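Putative lipase (Bacteroides thetaiotaomicron VPI-5482, PDB 3BZW) probably acts as a lipase or acylhydrolase of the GDSL (SGNH hydrolase) family, perhaps cleaving lysophospholipid esters. Local coordinates at residues N40-N45 and G237-H242; M96-Y101 and L169-A174; T220-M225 and L230-D235. All coordinates share one frame; numbering follows the deposited sequence.

Overall arrangement
The three contacts occupy one side of the chain's centre, where loops leave the parallel five-stranded sheet. Their centres lie 12 to 13 Å apart. Contact 1 spans the longest interval, joining the loop after strand 28-33 to the loop before helix 245-258; contacts 2 and 3 follow one another within it. Contact 2 pairs helix 98-102 with the loop after strand 162-166, and contact 3 folds the chain after helix 216-219 back on itself. Arg240 joins contact 1 to contact 2 by probable backbone hydrogen bonds, while Pro224 packs on Arg171. One acetate touches contacts 1 and 2; together with the Asp-X-X-His and Gly-Thr-Asn-Asp sequences, this is consistent with a shared SGNH hydrolase site.

Contact 1. Residues N40-N45 and G237-H242; sequences NCYGDN and GYDRLH. With ACT (acetate ion), chain G.
The Asp-X-X-His motif of the SGNH hydrolases, here Asp239 to His242, meets Cys41 and Tyr42 at the middle of a type II turn. The Tyr42 hydroxyl donates to the anti lone pair of Asp239 OD2, at 2.6 Å. The syn lone pair of the same oxygen takes His242 ND1 at 2.7 Å, with an N-H...O angle of 169° and OD2 only 3° out of the imidazole plane. Asp239 OD1 accepts from the backbone N of Leu241 (an Asx turn) and of His242, which extends it to an Asx motif, each at 3.0 Å; this fixes the carboxylate's rotation. Cys41 has SG anti to its own N (chi1 -170°), which carries the sulfur over one face of the His242 ring, 4.4 Å from the centroid; Leu241 CD2 covers the opposite face. An alanine at Asp239 is likely to leave His242 ND1 and the Tyr42 hydroxyl without their acceptor and the imidazole freer to turn. At the ring's far edge His242 NE2 donates at 2.9 Å to O of an acetate, probably from the crystallisation liquor, which also bonds Ser35 N and Gly68 N. Carboxylate, histidine and anion in this sequence are consistent with an SGNH hydrolase active site.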
loop_
_atom_site.group_PDB
_atom_site.type_symbol
_atom_site.label_atom_id
_atom_site.label_comp_id
_atom_site.label_asym_id
_atom_site.label_seq_id
_atom_site.Cartn_x
_atom_site.Cartn_y
_atom_site.Cartn_z
ATOM N N ASN A 40 -43.916 15.383 -15.387
ATOM C CA ASN A 40 -44.653 14.361 -16.127
ATOM C C ASN A 40 -44.298 12.908 -15.824
ATOM O O ASN A 40 -44.948 11.997 -16.340
ATOM C CB ASN A 40 -44.482 14.592 -17.630
ATOM C CG ASN A 40 -45.140 15.867 -18.103
ATOM O OD1 ASN A 40 -44.833 16.369 -19.185
ATOM N ND2 ASN A 40 -46.054 16.397 -17.300
ATOM N N CYS A 41 -43.274 12.680 -15.005
ATOM C CA CYS A 41 -42.867 11.311 -14.688
ATOM C C CYS A 41 -44.015 10.564 -14.013
ATOM O O CYS A 41 -44.307 10.795 -12.842
ATOM C CB CYS A 41 -41.639 11.315 -13.777
ATOM S SG CYS A 41 -40.901 9.677 -13.556
ATOM N N TYR A 42 -44.654 9.665 -14.761
ATOM C CA TYR A 42 -45.797 8.890 -14.272
ATOM C C TYR A 42 -46.949 9.821 -13.883
ATOM O O TYR A 42 -47.789 9.490 -13.043
ATOM C CB TYR A 42 -45.384 8.006 -13.091
ATOM C CG TYR A 42 -44.561 6.804 -13.511
ATOM C CD1 TYR A 42 -45.133 5.762 -14.244
ATOM C CD2 TYR A 42 -43.204 6.726 -13.207
ATOM C CE1 TYR A 42 -44.367 4.667 -14.667
ATOM C CE2 TYR A 42 -42.430 5.640 -13.624
ATOM C CZ TYR A 42 -43.014 4.616 -14.352
ATOM O OH TYR A 42 -42.243 3.551 -14.768
ATOM N N GLY A 43 -46.977 10.989 -14.520
ATOM C CA GLY A 43 -48.018 11.968 -14.263
ATOM C C GLY A 43 -48.204 12.319 -12.801
ATOM O O GLY A 43 -47.242 12.613 -12.091
ATOM N N ASP A 44 -49.452 12.284 -12.352
ATOM C CA ASP A 44 -49.774 12.607 -10.970
ATOM C C ASP A 44 -49.576 11.439 -10.013
ATOM O O ASP A 44 -49.926 11.536 -8.838
ATOM C CB ASP A 44 -51.215 13.107 -10.863
ATOM C CG ASP A 44 -51.459 14.357 -11.686
ATOM O OD1 ASP A 44 -50.595 15.261 -11.668
ATOM O OD2 ASP A 44 -52.519 14.438 -12.342
ATOM N N ASN A 45 -49.026 10.335 -10.508
ATOM C CA ASN A 45 -48.789 9.182 -9.648
ATOM C C ASN A 45 -47.595 9.429 -8.733
ATOM O O ASN A 45 -47.409 8.728 -7.735
ATOM C CB ASN A 45 -48.546 7.926 -10.482
ATOM C CG ASN A 45 -49.794 7.456 -11.189
ATOM O OD1 ASN A 45 -49.944 7.629 -12.401
ATOM N ND2 ASN A 45 -50.710 6.871 -10.430
ATOM N N GLY A 237 -41.289 -4.583 -10.218
ATOM C CA GLY A 237 -41.001 -5.487 -11.317
ATOM C C GLY A 237 -40.441 -4.893 -12.594
ATOM O O GLY A 237 -39.713 -5.573 -13.323
ATOM N N TYR A 238 -40.748 -3.627 -12.865
ATOM C CA TYR A 238 -40.304 -3.004 -14.107
ATOM C C TYR A 238 -39.561 -1.673 -14.006
ATOM O O TYR A 238 -38.978 -1.219 -14.994
ATOM C CB TYR A 238 -41.518 -2.811 -15.022
ATOM C CG TYR A 238 -42.300 -4.085 -15.269
ATOM C CD1 TYR A 238 -41.995 -4.923 -16.343
ATOM C CD2 TYR A 238 -43.326 -4.468 -14.406
ATOM C CE1 TYR A 238 -42.704 -6.122 -16.549
ATOM C CE2 TYR A 238 -44.032 -5.653 -14.600
ATOM C CZ TYR A 238 -43.719 -6.474 -15.670
ATOM O OH TYR A 238 -44.431 -7.642 -15.853
ATOM N N ASP A 239 -39.588 -1.037 -12.842
ATOM C CA ASP A 239 -38.926 0.255 -12.711
ATOM C C ASP A 239 -38.281 0.484 -11.352
ATOM O O ASP A 239 -38.926 0.964 -10.417
ATOM C CB ASP A 239 -39.924 1.383 -12.994
ATOM C CG ASP A 239 -39.243 2.731 -13.172
ATOM O OD1 ASP A 239 -38.045 2.842 -12.830
ATOM O OD2 ASP A 239 -39.905 3.678 -13.648
ATOM N N ARG A 240 -37.000 0.141 -11.258
ATOM C CA ARG A 240 -36.235 0.323 -10.033
ATOM C C ARG A 240 -35.257 1.471 -10.263
ATOM O O ARG A 240 -34.195 1.537 -9.638
ATOM C CB ARG A 240 -35.482 -0.966 -9.683
ATOM C CG ARG A 240 -36.394 -2.172 -9.530
ATOM C CD ARG A 240 -35.637 -3.402 -9.057
ATOM N NE ARG A 240 -36.478 -4.594 -9.132
ATOM C CZ ARG A 240 -36.086 -5.810 -8.773
ATOM N NH1 ARG A 240 -34.858 -6.002 -8.307
ATOM N NH2 ARG A 240 -36.922 -6.837 -8.889
ATOM N N LEU A 241 -35.636 2.367 -11.174
ATOM C CA LEU A 241 -34.831 3.538 -11.526
ATOM C C LEU A 241 -35.472 4.821 -10.998
ATOM O O LEU A 241 -34.822 5.625 -10.332
ATOM C CB LEU A 241 -34.677 3.639 -13.052
ATOM C CG LEU A 241 -34.171 4.961 -13.652
ATOM C CD1 LEU A 241 -32.736 5.229 -13.196
ATOM C CD2 LEU A 241 -34.239 4.895 -15.175
ATOM N N HIS A 242 -36.755 5.007 -11.290
ATOM C CA HIS A 242 -37.453 6.205 -10.841
ATOM C C HIS A 242 -38.072 6.069 -9.454
ATOM O O HIS A 242 -38.823 5.131 -9.179
ATOM C CB HIS A 242 -38.548 6.592 -11.840
ATOM C CG HIS A 242 -38.058 6.742 -13.247
ATOM N ND1 HIS A 242 -38.413 5.873 -14.255
ATOM C CD2 HIS A 242 -37.257 7.673 -13.817
ATOM C CE1 HIS A 242 -37.858 6.265 -15.388
ATOM N NE2 HIS A 242 -37.152 7.356 -15.150
HETATM C C ACT G . -34.733 9.452 -16.777
HETATM O O ACT G . -35.425 8.510 -17.121
HETATM O OXT ACT G . -34.734 10.478 -17.437
HETATM C CH3 ACT G . -33.891 9.357 -15.530
#

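Contact 2. Residues M96-Y101 and L169-A174; sequences MGTNDY and LHRSLA. With ACT (acetate ion), chain G.
Thr98 OG1 is gripped from two directions: Arg171 NH1 donates to it at 3.0 Å with an N-H...O angle of 155°, and a water bonds to it at 2.7 Å. The pair sits where the Gly-Thr-Asn-Asp sequence, which carries the family's conserved asparagine, enters helix 98-102 with Gly97 as N-cap. That water also donates to Leu169 O at 2.7 Å, so the threonine is tied twice to the loop 169-174. A bend at chi3 of Arg171 (-70°) turns the guanidinium so that its edge meets Thr98 OG1, which lies near its plane. The rim of Tyr101 (CD2 and CE2) lies over one guanidinium face, Tyr101 CE2 3.7 Å from Arg171 NE, and the two planes stand 66° apart, which rules out a parallel stack. Beyond the segments Arg171 NH2 donates to Gln182 OE1 and Tyr101 OH bonds to Tyr187 O. A second water accepts from Arg171 NH1 at 2.8 Å and probably donates to Asn99 OD1, linking the arginine to the asparagine that faces the probable oxyanion site. There Asn99 ND2, which also bonds to Arg69 O, donates in a nearly straight bond to acetate OXT at 2.8 Å, while Thr98 CG2 lies 3.5 Å from the acetate methyl carbon CH3.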
loop_
_atom_site.group_PDB
_atom_site.type_symbol
_atom_site.label_atom_id
_atom_site.label_comp_id
_atom_site.label_asym_id
_atom_site.label_seq_id
_atom_site.Cartn_x
_atom_site.Cartn_y
_atom_site.Cartn_z
HETATM N N MSE A 96 -28.513 15.868 -12.701
HETATM C CA MSE A 96 -28.394 15.232 -14.011
HETATM C C MSE A 96 -27.226 14.254 -14.141
HETATM O O MSE A 96 -26.237 14.357 -13.420
HETATM C CB MSE A 96 -28.211 16.347 -15.048
HETATM C CG MSE A 96 -28.233 15.916 -16.501
HETATM SE SE MSE A 96 -30.030 15.792 -17.153
HETATM C CE MSE A 96 -30.277 17.647 -17.693
ATOM N N GLY A 97 -27.339 13.309 -15.075
ATOM C CA GLY A 97 -26.245 12.380 -15.294
ATOM C C GLY A 97 -26.563 10.904 -15.393
ATOM O O GLY A 97 -25.834 10.158 -16.050
ATOM N N THR A 98 -27.642 10.464 -14.761
ATOM C CA THR A 98 -27.968 9.046 -14.809
ATOM C C THR A 98 -28.220 8.567 -16.244
ATOM O O THR A 98 -27.940 7.415 -16.579
ATOM C CB THR A 98 -29.175 8.718 -13.892
ATOM O OG1 THR A 98 -29.078 7.354 -13.465
ATOM C CG2 THR A 98 -30.496 8.924 -14.622
ATOM N N ASN A 99 -28.724 9.453 -17.100
ATOM C CA ASN A 99 -28.975 9.076 -18.486
ATOM C C ASN A 99 -27.688 9.038 -19.316
ATOM O O ASN A 99 -27.616 8.340 -20.330
ATOM C CB ASN A 99 -30.007 10.014 -19.122
ATOM C CG ASN A 99 -31.413 9.785 -18.584
ATOM O OD1 ASN A 99 -31.842 8.643 -18.414
ATOM N ND2 ASN A 99 -32.141 10.869 -18.329
ATOM N N ASP A 100 -26.678 9.799 -18.905
ATOM C CA ASP A 100 -25.400 9.773 -19.615
ATOM C C ASP A 100 -24.826 8.372 -19.399
ATOM O O ASP A 100 -24.237 7.774 -20.305
ATOM C CB ASP A 100 -24.449 10.829 -19.053
ATOM C CG ASP A 100 -24.877 12.242 -19.403
ATOM O OD1 ASP A 100 -24.312 12.823 -20.357
ATOM O OD2 ASP A 100 -25.790 12.766 -18.729
ATOM N N TYR A 101 -25.012 7.845 -18.194
ATOM C CA TYR A 101 -24.533 6.501 -17.885
ATOM C C TYR A 101 -25.276 5.492 -18.754
ATOM O O TYR A 101 -24.666 4.680 -19.450
ATOM C CB TYR A 101 -24.768 6.160 -16.408
ATOM C CG TYR A 101 -24.794 4.666 -16.134
ATOM C CD1 TYR A 101 -23.623 3.906 -16.136
ATOM C CD2 TYR A 101 -26.007 4.010 -15.924
ATOM C CE1 TYR A 101 -23.665 2.512 -15.936
ATOM C CE2 TYR A 101 -26.063 2.634 -15.730
ATOM C CZ TYR A 101 -24.894 1.890 -15.739
ATOM O OH TYR A 101 -24.976 0.533 -15.557
ATOM N N LEU A 169 -28.690 9.334 -8.368
ATOM C CA LEU A 169 -29.065 8.345 -7.356
ATOM C C LEU A 169 -28.666 6.936 -7.775
ATOM O O LEU A 169 -28.483 6.671 -8.961
ATOM C CB LEU A 169 -30.582 8.360 -7.139
ATOM C CG LEU A 169 -31.239 9.693 -6.784
ATOM C CD1 LEU A 169 -32.751 9.513 -6.716
ATOM C CD2 LEU A 169 -30.689 10.193 -5.459
ATOM N N HIS A 170 -28.527 6.040 -6.798
ATOM C CA HIS A 170 -28.212 4.649 -7.102
ATOM C C HIS A 170 -29.399 4.187 -7.940
ATOM O O HIS A 170 -30.502 4.716 -7.804
ATOM C CB HIS A 170 -28.090 3.813 -5.822
ATOM C CG HIS A 170 -26.722 3.855 -5.209
ATOM N ND1 HIS A 170 -26.260 4.934 -4.488
ATOM C CD2 HIS A 170 -25.696 2.971 -5.264
ATOM C CE1 HIS A 170 -25.008 4.715 -4.125
ATOM N NE2 HIS A 170 -24.641 3.532 -4.584
ATOM N N ARG A 171 -29.180 3.201 -8.799
ATOM C CA ARG A 171 -30.238 2.751 -9.693
ATOM C C ARG A 171 -30.211 1.260 -9.959
ATOM O O ARG A 171 -29.148 0.647 -9.977
ATOM C CB ARG A 171 -30.094 3.486 -11.022
ATOM C CG ARG A 171 -28.671 3.431 -11.571
ATOM C CD ARG A 171 -28.572 4.088 -12.933
ATOM N NE ARG A 171 -29.251 3.291 -13.944
ATOM C CZ ARG A 171 -29.768 3.786 -15.061
ATOM N NH1 ARG A 171 -29.686 5.087 -15.315
ATOM N NH2 ARG A 171 -30.372 2.980 -15.921
ATOM N N SER A 172 -31.387 0.682 -10.187
ATOM C CA SER A 172 -31.472 -0.738 -10.482
ATOM C C SER A 172 -32.154 -0.945 -11.834
ATOM O O SER A 172 -32.253 -0.013 -12.636
ATOM C CB SER A 172 -32.214 -1.485 -9.370
ATOM O OG SER A 172 -32.140 -2.887 -9.582
ATOM N N LEU A 173 -32.630 -2.159 -12.087
ATOM C CA LEU A 173 -33.246 -2.483 -13.369
ATOM C C LEU A 173 -34.455 -1.645 -13.768
ATOM O O LEU A 173 -35.216 -1.172 -12.927
ATOM C CB LEU A 173 -33.621 -3.971 -13.397
ATOM C CG LEU A 173 -34.785 -4.423 -12.511
ATOM C CD1 LEU A 173 -36.090 -4.270 -13.273
ATOM C CD2 LEU A 173 -34.589 -5.875 -12.111
ATOM N N ALA A 174 -34.616 -1.464 -15.074
ATOM C CA ALA A 174 -35.740 -0.715 -15.625
ATOM C C ALA A 174 -36.076 -1.303 -16.992
ATOM O O ALA A 174 -35.198 -1.486 -17.834
ATOM C CB ALA A 174 -35.393 0.766 -15.759
HETATM C C ACT G . -34.733 9.452 -16.777
HETATM O O ACT G . -35.425 8.510 -17.121
HETATM O OXT ACT G . -34.734 10.478 -17.437
HETATM C CH3 ACT G . -33.891 9.357 -15.530
HETATM O O HOH W 1 -30.177 7.434 -10.977
HETATM O O HOH W 2 -31.411 6.043 -17.351
#

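Contact 3. Residues T220-M225 and L230-D235; sequences TGMNPM and LIYFYD
Met222, a selenomethionine, has CG anti to its carbonyl carbon (chi1 -71°) and a chain bent at chi3 (42°), which lays CG over a face of Tyr232 and returns the terminal methyl towards Phe233. The first contact is a CH-pi interaction, with CG 4.3 Å from the centroid of the Tyr232 ring. The selenium completes a Met-aromatic contact, obliquely placed, with SE 4.7 Å from that centroid. Met222 CE reaches Phe233 CZ at 4.0 Å, spanning the two aromatic side chains. Phe233 has the same first torsion (chi1 -67°), and one face of its ring carries Pro224: CB lies 3.8 Å from the centroid, a second CH-pi contact. Pro224 CD meets the ring at CZ, 3.6 Å away. Leu230, three residues before Phe233, puts CD2 3.7 Å from Pro224 CB, so the proline is held by leucine and phenylalanine together. Within 230-235, Phe233 N bonds to Leu230 O at 2.9 Å, closing the turn. Both segments belong to the loop region between helices 216-219 and 245-258, folded back on itself and reached by the second subunit, whose Trp209 O accepts from Asn223 ND2. Gln229 bonds to both Gly221 O and Asn223 N, and Arg250 NH1 of helix 245-258 hydrogen-bonds Tyr232 OH. Since no hydrogen bond joins 220-225 to 230-235, their fit rests on apolar, CH-pi and selenium-aromatic contacts, with polar links supplied by neighbouring residues.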
loop_
_atom_site.group_PDB
_atom_site.type_symbol
_atom_site.label_atom_id
_atom_site.label_comp_id
_atom_site.label_asym_id
_atom_site.label_seq_id
_atom_site.Cartn_x
_atom_site.Cartn_y
_atom_site.Cartn_z
ATOM N N THR A 220 -28.984 10.533 0.440
ATOM C CA THR A 220 -30.401 10.157 0.417
ATOM C C THR A 220 -30.562 8.806 1.116
ATOM O O THR A 220 -31.628 8.488 1.649
ATOM C CB THR A 220 -30.948 10.015 -1.024
ATOM O OG1 THR A 220 -30.219 8.995 -1.717
ATOM C CG2 THR A 220 -30.820 11.329 -1.779
ATOM N N GLY A 221 -29.492 8.015 1.106
ATOM C CA GLY A 221 -29.526 6.707 1.736
ATOM C C GLY A 221 -30.441 5.745 0.998
ATOM O O GLY A 221 -30.866 4.736 1.550
HETATM N N MSE A 222 -30.744 6.057 -0.256
HETATM C CA MSE A 222 -31.629 5.218 -1.060
HETATM C C MSE A 222 -30.874 4.378 -2.092
HETATM O O MSE A 222 -30.315 4.915 -3.047
HETATM C CB MSE A 222 -32.674 6.097 -1.766
HETATM C CG MSE A 222 -33.726 6.692 -0.831
HETATM SE SE MSE A 222 -34.702 8.208 -1.580
HETATM C CE MSE A 222 -34.969 7.537 -3.381
ATOM N N ASN A 223 -30.875 3.059 -1.903
ATOM C CA ASN A 223 -30.190 2.149 -2.823
ATOM C C ASN A 223 -31.133 1.045 -3.299
ATOM O O ASN A 223 -31.403 0.092 -2.565
ATOM C CB ASN A 223 -28.981 1.514 -2.125
ATOM C CG ASN A 223 -28.087 0.744 -3.081
ATOM O OD1 ASN A 223 -28.478 0.434 -4.211
ATOM N ND2 ASN A 223 -26.880 0.422 -2.627
ATOM N N PRO A 224 -31.639 1.151 -4.541
ATOM C CA PRO A 224 -32.551 0.136 -5.075
ATOM C C PRO A 224 -31.905 -1.244 -5.251
ATOM O O PRO A 224 -32.595 -2.224 -5.530
ATOM C CB PRO A 224 -33.022 0.756 -6.394
ATOM C CG PRO A 224 -31.827 1.538 -6.838
ATOM C CD PRO A 224 -31.356 2.191 -5.548
HETATM N N MSE A 225 -30.585 -1.320 -5.086
HETATM C CA MSE A 225 -29.891 -2.596 -5.206
HETATM C C MSE A 225 -30.168 -3.442 -3.965
HETATM O O MSE A 225 -29.890 -4.637 -3.942
HETATM C CB MSE A 225 -28.383 -2.382 -5.394
HETATM C CG MSE A 225 -28.004 -1.805 -6.750
HETATM SE SE MSE A 225 -28.621 -2.862 -8.274
HETATM C CE MSE A 225 -27.286 -4.266 -8.207
ATOM N N LEU A 230 -36.670 -0.874 -2.087
ATOM C CA LEU A 230 -37.423 -0.631 -3.314
ATOM C C LEU A 230 -38.753 0.048 -2.991
ATOM O O LEU A 230 -39.499 0.438 -3.889
ATOM C CB LEU A 230 -37.646 -1.942 -4.085
ATOM C CG LEU A 230 -36.392 -2.478 -4.800
ATOM C CD1 LEU A 230 -36.671 -3.838 -5.433
ATOM C CD2 LEU A 230 -35.954 -1.480 -5.872
ATOM N N ILE A 231 -39.035 0.194 -1.697
ATOM C CA ILE A 231 -40.247 0.868 -1.250
ATOM C C ILE A 231 -40.174 2.330 -1.689
ATOM O O ILE A 231 -41.178 3.035 -1.683
ATOM C CB ILE A 231 -40.381 0.849 0.293
ATOM C CG1 ILE A 231 -39.095 1.389 0.929
ATOM C CG2 ILE A 231 -40.686 -0.557 0.780
ATOM C CD1 ILE A 231 -39.138 1.467 2.446
ATOM N N TYR A 232 -38.975 2.777 -2.060
ATOM C CA TYR A 232 -38.760 4.151 -2.503
ATOM C C TYR A 232 -38.780 4.309 -4.021
ATOM O O TYR A 232 -38.588 5.413 -4.535
ATOM C CB TYR A 232 -37.418 4.667 -1.982
ATOM C CG TYR A 232 -37.376 4.888 -0.491
ATOM C CD1 TYR A 232 -38.207 5.826 0.115
ATOM C CD2 TYR A 232 -36.485 4.177 0.313
ATOM C CE1 TYR A 232 -38.153 6.059 1.485
ATOM C CE2 TYR A 232 -36.420 4.403 1.683
ATOM C CZ TYR A 232 -37.258 5.343 2.261
ATOM O OH TYR A 232 -37.205 5.562 3.616
ATOM N N PHE A 233 -39.002 3.210 -4.735
ATOM C CA PHE A 233 -39.024 3.252 -6.191
ATOM C C PHE A 233 -40.379 2.822 -6.758
ATOM O O PHE A 233 -41.103 2.046 -6.139
ATOM C CB PHE A 233 -37.851 2.430 -6.730
ATOM C CG PHE A 233 -36.516 3.047 -6.412
ATOM C CD1 PHE A 233 -35.901 3.912 -7.316
ATOM C CD2 PHE A 233 -35.928 2.859 -5.158
ATOM C CE1 PHE A 233 -34.721 4.587 -6.974
ATOM C CE2 PHE A 233 -34.751 3.527 -4.806
ATOM C CZ PHE A 233 -34.146 4.393 -5.715
ATOM N N TYR A 234 -40.710 3.338 -7.939
ATOM C CA TYR A 234 -42.016 3.108 -8.557
ATOM C C TYR A 234 -42.575 1.717 -8.840
ATOM O O TYR A 234 -43.719 1.430 -8.484
ATOM C CB TYR A 234 -42.130 3.922 -9.849
ATOM C CG TYR A 234 -43.568 4.216 -10.211
ATOM C CD1 TYR A 234 -44.298 5.175 -9.505
ATOM C CD2 TYR A 234 -44.219 3.497 -11.214
ATOM C CE1 TYR A 234 -45.642 5.409 -9.785
ATOM C CE2 TYR A 234 -45.568 3.726 -11.504
ATOM C CZ TYR A 234 -46.271 4.682 -10.784
ATOM O OH TYR A 234 -47.601 4.907 -11.059
ATOM N N ASP A 235 -41.799 0.855 -9.484
ATOM C CA ASP A 235 -42.320 -0.461 -9.842
ATOM C C ASP A 235 -41.325 -1.582 -9.569
ATOM O O ASP A 235 -40.342 -1.746 -10.289
ATOM C CB ASP A 235 -42.712 -0.441 -11.325
ATOM C CG ASP A 235 -43.590 -1.619 -11.725
ATOM O OD1 ASP A 235 -43.212 -2.774 -11.452
ATOM O OD2 ASP A 235 -44.655 -1.382 -12.331
#